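Local structure of succinate dehydrogenase subunit A (Mycolicibacterium smegmatis, 7D6V) at residues L240-F245 against N578-C583. The protein serves as the FAD-binding flavoprotein subunit of the Sdh1 succinate dehydrogenase, where by family it probably oxidises succinate to fumarate. Numbering follows the deposited sequence.
Sequences LINMEF and NTLLVC
Leu240 and Cys583 form a single antiparallel bridge of the hydrogen-bonded kind: Cys583 N donates to Leu240 O at 2.7 Å, nearly straight at 171° and in the carbonyl plane, while Leu240 N reaches Cys583 O at 3.1 Å. A type I turn spans Asn242 to Phe245 in segment 240-245, and the directions from CA 240 to 244 and from CA 580 to 583 differ by 111°. Beside the bridge, Ile241 CG2 meets Val582 CG2 at 3.5 Å, their side chains running alongside each other in the same direction.

Glu244 can be followed outward. From CB, CG is set between the backbone N and the carbonyl carbon (chi1 68°) and sits over one face of the Phe245 ring, offset toward its rim. The chain then bends at chi2, bringing CD within 4.1 Å of Leu581 CD2. At the tip, OE2 approaches that same methyl, Leu581 CD2, at 3.3 Å, but its polar partner is Arg557, in a salt bridge.

Ile241 and Phe245 bond through their backbones to strand 383-395, and Val582 bonds to Val597 of strand 594-597. The bridge thus joins the FAD-binding and C-terminal family regions, with helix 532-556 packed against Glu244, Leu581 and Cys583.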
loop_
_atom_site.group_PDB
_atom_site.type_symbol
_atom_site.label_atom_id
_atom_site.label_comp_id
_atom_site.label_asym_id
_atom_site.label_seq_id
_atom_site.Cartn_x
_atom_site.Cartn_y
_atom_site.Cartn_z
ATOM N N LEU A 240 -11.463 9.165 30.111
ATOM C CA LEU A 240 -10.183 8.953 29.457
ATOM C C LEU A 240 -9.103 8.787 30.516
ATOM O O LEU A 240 -9.163 9.402 31.583
ATOM C CB LEU A 240 -9.840 10.124 28.529
ATOM C CG LEU A 240 -10.185 10.025 27.041
ATOM C CD1 LEU A 240 -11.630 9.642 26.826
ATOM C CD2 LEU A 240 -9.894 11.347 26.367
ATOM N N ILE A 241 -8.116 7.942 30.222
ATOM C CA ILE A 241 -7.014 7.689 31.138
ATOM C C ILE A 241 -5.701 7.827 30.384
ATOM O O ILE A 241 -5.636 7.661 29.166
ATOM C CB ILE A 241 -7.093 6.296 31.797
ATOM C CG1 ILE A 241 -7.169 5.201 30.734
ATOM C CG2 ILE A 241 -8.284 6.206 32.711
ATOM C CD1 ILE A 241 -6.857 3.828 31.267
ATOM N N ASN A 242 -4.646 8.135 31.139
ATOM C CA ASN A 242 -3.270 8.130 30.641
ATOM C C ASN A 242 -3.087 9.038 29.430
ATOM O O ASN A 242 -2.293 8.739 28.537
ATOM C CB ASN A 242 -2.812 6.709 30.305
ATOM C CG ASN A 242 -2.768 5.814 31.516
ATOM O OD1 ASN A 242 -2.786 6.285 32.650
ATOM N ND2 ASN A 242 -2.716 4.512 31.284
ATOM N N MET A 243 -3.802 10.162 29.391
ATOM C CA MET A 243 -3.715 11.042 28.233
ATOM C C MET A 243 -2.403 11.809 28.174
ATOM O O MET A 243 -2.092 12.387 27.129
ATOM C CB MET A 243 -4.890 12.018 28.226
ATOM C CG MET A 243 -6.204 11.395 27.788
ATOM S SD MET A 243 -6.012 10.187 26.464
ATOM C CE MET A 243 -5.998 11.246 25.026
ATOM N N GLU A 244 -1.628 11.822 29.255
ATOM C CA GLU A 244 -0.322 12.462 29.272
ATOM C C GLU A 244 0.780 11.570 28.724
ATOM O O GLU A 244 1.932 12.009 28.652
ATOM C CB GLU A 244 0.036 12.891 30.697
ATOM C CG GLU A 244 0.279 11.738 31.654
ATOM C CD GLU A 244 -0.992 11.228 32.307
ATOM O OE1 GLU A 244 -2.025 11.117 31.618
ATOM O OE2 GLU A 244 -0.959 10.933 33.517
ATOM N N PHE A 245 0.463 10.341 28.340
ATOM C CA PHE A 245 1.458 9.379 27.880
ATOM C C PHE A 245 1.363 9.284 26.365
ATOM O O PHE A 245 0.500 8.591 25.822
ATOM C CB PHE A 245 1.246 8.032 28.558
ATOM C CG PHE A 245 1.613 8.038 30.005
ATOM C CD1 PHE A 245 0.638 7.997 30.979
ATOM C CD2 PHE A 245 2.936 8.106 30.391
ATOM C CE1 PHE A 245 0.975 8.019 32.307
ATOM C CE2 PHE A 245 3.279 8.123 31.719
ATOM C CZ PHE A 245 2.299 8.078 32.678
ATOM N N ASN A 578 0.118 3.279 41.125
ATOM C CA ASN A 578 -1.296 2.955 41.283
ATOM C C ASN A 578 -2.161 4.213 41.258
ATOM O O ASN A 578 -2.963 4.467 42.152
ATOM C CB ASN A 578 -1.496 2.147 42.560
ATOM C CG ASN A 578 -1.009 2.874 43.797
ATOM O OD1 ASN A 578 -0.573 4.023 43.729
ATOM N ND2 ASN A 578 -1.085 2.204 44.940
ATOM N N THR A 579 -1.987 5.016 40.211
ATOM C CA THR A 579 -2.797 6.204 39.976
ATOM C C THR A 579 -2.957 6.385 38.476
ATOM O O THR A 579 -1.963 6.380 37.744
ATOM C CB THR A 579 -2.163 7.452 40.599
ATOM O OG1 THR A 579 -1.822 7.188 41.964
ATOM C CG2 THR A 579 -3.132 8.617 40.553
ATOM N N LEU A 580 -4.200 6.540 38.020
ATOM C CA LEU A 580 -4.495 6.628 36.596
ATOM C C LEU A 580 -4.811 8.029 36.108
ATOM O O LEU A 580 -4.576 8.318 34.933
ATOM C CB LEU A 580 -5.664 5.710 36.227
ATOM C CG LEU A 580 -5.350 4.219 36.256
ATOM C CD1 LEU A 580 -6.604 3.410 35.994
ATOM C CD2 LEU A 580 -4.273 3.896 35.239
ATOM N N LEU A 581 -5.333 8.903 36.968
ATOM C CA LEU A 581 -5.516 10.316 36.638
ATOM C C LEU A 581 -6.492 10.477 35.461
ATOM O O LEU A 581 -6.129 10.816 34.336
ATOM C CB LEU A 581 -4.141 10.944 36.374
ATOM C CG LEU A 581 -3.947 12.419 36.080
ATOM C CD1 LEU A 581 -4.406 13.179 37.298
ATOM C CD2 LEU A 581 -2.491 12.702 35.799
ATOM N N VAL A 582 -7.759 10.170 35.766
ATOM C CA VAL A 582 -8.840 10.022 34.791
ATOM C C VAL A 582 -9.452 11.374 34.430
ATOM O O VAL A 582 -9.692 12.215 35.301
ATOM C CB VAL A 582 -9.910 9.076 35.364
ATOM C CG1 VAL A 582 -11.078 8.965 34.431
ATOM C CG2 VAL A 582 -9.319 7.716 35.643
ATOM N N CYS A 583 -9.746 11.575 33.144
ATOM C CA CYS A 583 -10.332 12.811 32.636
ATOM C C CYS A 583 -11.829 12.655 32.383
ATOM O O CYS A 583 -12.282 11.614 31.900
ATOM C CB CYS A 583 -9.646 13.241 31.336
ATOM S SG CYS A 583 -7.851 13.354 31.424
#